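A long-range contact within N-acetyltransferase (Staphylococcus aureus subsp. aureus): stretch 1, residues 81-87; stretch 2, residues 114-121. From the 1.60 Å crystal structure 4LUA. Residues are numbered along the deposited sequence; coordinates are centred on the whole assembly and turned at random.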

# COMPACT_ATOMS: atom_id res chain seq x y z
N GLU A 81 -17.88 -7.84 11.34
CA GLU A 81 -17.43 -6.51 10.98
C GLU A 81 -16.13 -6.55 10.19
O GLU A 81 -15.42 -7.56 10.19
CB GLU A 81 -17.27 -5.63 12.22
CG GLU A 81 -16.60 -6.32 13.39
CD GLU A 81 -17.55 -7.27 14.10
OE1 GLU A 81 -17.27 -8.48 14.12
OE2 GLU A 81 -18.57 -6.80 14.63
N HIS A 82 -15.81 -5.45 9.53
CA HIS A 82 -14.64 -5.39 8.68
C HIS A 82 -13.92 -4.05 8.77
O HIS A 82 -14.52 -3.02 9.06
CB HIS A 82 -15.05 -5.63 7.23
CG HIS A 82 -15.92 -4.55 6.67
ND1 HIS A 82 -15.92 -4.20 5.34
CD2 HIS A 82 -16.79 -3.71 7.28
CE1 HIS A 82 -16.77 -3.21 5.14
NE2 HIS A 82 -17.31 -2.89 6.30
N LYS A 83 -12.62 -4.09 8.51
CA LYS A 83 -11.81 -2.89 8.37
C LYS A 83 -11.04 -3.08 7.08
O LYS A 83 -10.75 -4.21 6.70
CB LYS A 83 -10.82 -2.78 9.53
CG LYS A 83 -11.46 -2.57 10.89
CD LYS A 83 -11.94 -1.14 11.06
CE LYS A 83 -12.37 -0.87 12.49
NZ LYS A 83 -12.94 0.49 12.63
N SER A 84 -10.70 -1.99 6.40
CA SER A 84 -9.85 -2.11 5.23
C SER A 84 -8.50 -1.39 5.39
O SER A 84 -8.49 -0.30 5.81
CB SER A 84 -10.58 -1.59 4.02
OG SER A 84 -11.43 -2.59 3.53
N LEU A 85 -7.43 -2.07 5.03
CA LEU A 85 -6.05 -1.56 5.22
C LEU A 85 -5.36 -1.46 3.92
O LEU A 85 -5.45 -2.36 3.11
CB LEU A 85 -5.21 -2.54 6.07
CG LEU A 85 -5.26 -2.40 7.60
CD1 LEU A 85 -6.66 -2.35 8.14
CD2 LEU A 85 -4.47 -3.57 8.20
N ILE A 86 -4.60 -0.38 3.74
CA ILE A 86 -3.73 -0.32 2.56
C ILE A 86 -2.41 -0.96 2.96
O ILE A 86 -1.87 -0.67 4.03
CB ILE A 86 -3.51 1.16 2.16
CG1 ILE A 86 -4.84 1.78 1.75
CG2 ILE A 86 -2.42 1.23 1.01
CD1 ILE A 86 -4.76 3.32 1.62
N LYS A 87 -1.94 -1.88 2.10
CA LYS A 87 -0.75 -2.69 2.36
C LYS A 87 0.05 -2.84 1.07
O LYS A 87 -0.46 -2.62 -0.05
CB LYS A 87 -1.17 -4.12 2.86
CG LYS A 87 -1.70 -4.01 4.28
CD LYS A 87 -1.96 -5.36 4.89
CE LYS A 87 -0.87 -5.78 5.84
NZ LYS A 87 -0.97 -7.24 6.13
N ASN A 114 -18.56 1.06 -1.04
CA ASN A 114 -19.26 1.26 0.23
C ASN A 114 -18.48 0.83 1.47
O ASN A 114 -19.06 0.45 2.50
CB ASN A 114 -20.65 0.63 0.18
CG ASN A 114 -21.51 1.22 -0.95
OD1 ASN A 114 -21.88 0.51 -1.90
ND2 ASN A 114 -21.80 2.53 -0.87
N TYR A 115 -17.16 0.96 1.38
CA TYR A 115 -16.27 0.76 2.53
C TYR A 115 -16.49 1.89 3.52
O TYR A 115 -16.87 3.00 3.14
CB TYR A 115 -14.82 0.86 2.06
CG TYR A 115 -14.24 -0.32 1.26
CD1 TYR A 115 -14.82 -0.76 0.10
CD2 TYR A 115 -13.07 -0.92 1.67
CE1 TYR A 115 -14.26 -1.82 -0.63
CE2 TYR A 115 -12.52 -1.99 0.96
CZ TYR A 115 -13.13 -2.42 -0.18
OH TYR A 115 -12.55 -3.48 -0.88
N GLU A 116 -16.25 1.62 4.81
CA GLU A 116 -16.51 2.61 5.85
C GLU A 116 -15.26 3.43 6.16
O GLU A 116 -15.34 4.63 6.48
CB GLU A 116 -16.92 1.95 7.17
CG GLU A 116 -18.12 1.03 7.16
CD GLU A 116 -18.44 0.53 8.57
OE1 GLU A 116 -17.48 0.39 9.38
OE2 GLU A 116 -19.63 0.31 8.87
N SER A 117 -14.10 2.80 6.05
CA SER A 117 -12.89 3.57 6.32
C SER A 117 -11.72 2.90 5.66
O SER A 117 -11.83 1.73 5.20
CB SER A 117 -12.58 3.71 7.82
OG SER A 117 -11.53 4.71 7.99
N LEU A 118 -10.64 3.66 5.55
CA LEU A 118 -9.43 3.10 4.97
C LEU A 118 -8.39 3.40 6.02
O LEU A 118 -8.30 4.56 6.49
CB LEU A 118 -8.95 3.88 3.73
CG LEU A 118 -9.53 3.66 2.39
CD1 LEU A 118 -8.94 4.73 1.49
CD2 LEU A 118 -9.07 2.28 2.01
N LEU A 119 -7.59 2.39 6.41
CA LEU A 119 -6.49 2.64 7.37
C LEU A 119 -5.14 2.39 6.72
O LEU A 119 -5.04 1.64 5.75
CB LEU A 119 -6.62 1.66 8.53
CG LEU A 119 -7.87 1.75 9.36
CD1 LEU A 119 -7.81 0.62 10.41
CD2 LEU A 119 -7.89 3.07 10.03
N THR A 120 -4.12 3.10 7.16
CA THR A 120 -2.77 2.81 6.69
C THR A 120 -1.84 2.92 7.90
O THR A 120 -2.09 3.68 8.86
CB THR A 120 -2.35 3.83 5.55
OG1 THR A 120 -1.21 3.32 4.85
CG2 THR A 120 -2.06 5.26 6.09
N SER A 121 -0.74 2.15 7.89
CA SER A 121 0.25 2.17 8.97
C SER A 121 1.58 2.64 8.39
O SER A 121 1.91 2.32 7.23
CB SER A 121 0.43 0.76 9.64
OG SER A 121 0.74 -0.16 8.57
O HOH W 1 -12.33 0.54 7.85
O HOH W 2 0.12 0.94 5.06
O HOH W 3 -1.57 -1.08 6.81

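Strands 83-87 and 117-121 run in the same general direction, their axes crossing at 41° and approaching to 4.6 Å. With such splay, pairing is concentrated at one place: a single parallel bridge joins Leu 85 to Leu 119, whose CA atoms lie 4.7 Å apart. Leu 119 supplies both backbone hydrogen bonds, giving its N to Ser 84 O (2.9 Å) and taking Ile 86 N at its O (2.9 Å). Both are nearly straight, and the CA of Leu 85, 3.4 Å from Leu 119 O, adds a CA-H...O contact between them.

Beyond the bridge, water takes over. At one end a water weakly links Ser 84 N (3.3 Å) and Ser 117 O (2.9 Å). At the other, Ile 86 O receives two waters, each 2.8 Å from it: one also lies 2.7 Å from Thr 120 OG1 and accepts from Ser 121 N at 3.2 Å, while the second reaches Ser 121 OG at 3.0 Å. Hydroxyl side chains suit this end, where they help hold the waters that bridge the diverging backbones.

The side chains add apolar packing. Leu 85 and Leu 119 meet through their CD1 atoms at 3.9 Å, so the bridged pair is also matched in its side chains. Ile 86, in the m, t rotamer, brings CG1 to 4.3 Å from Leu 118 CD2, a looser contact between two buried residues. Ser 84 points toward the other stretch, and its small side chain leaves CB 3.7 Å from Ser 117 O; its buried OG finds no polar partner. Nearer the surface, His 82 NE2 lies 4.1 Å from Glu 116 CG, a contact with the aliphatic part of the glutamate. Together the stretches bury 531 Å², with Leu 119 and Ser 84 the most covered.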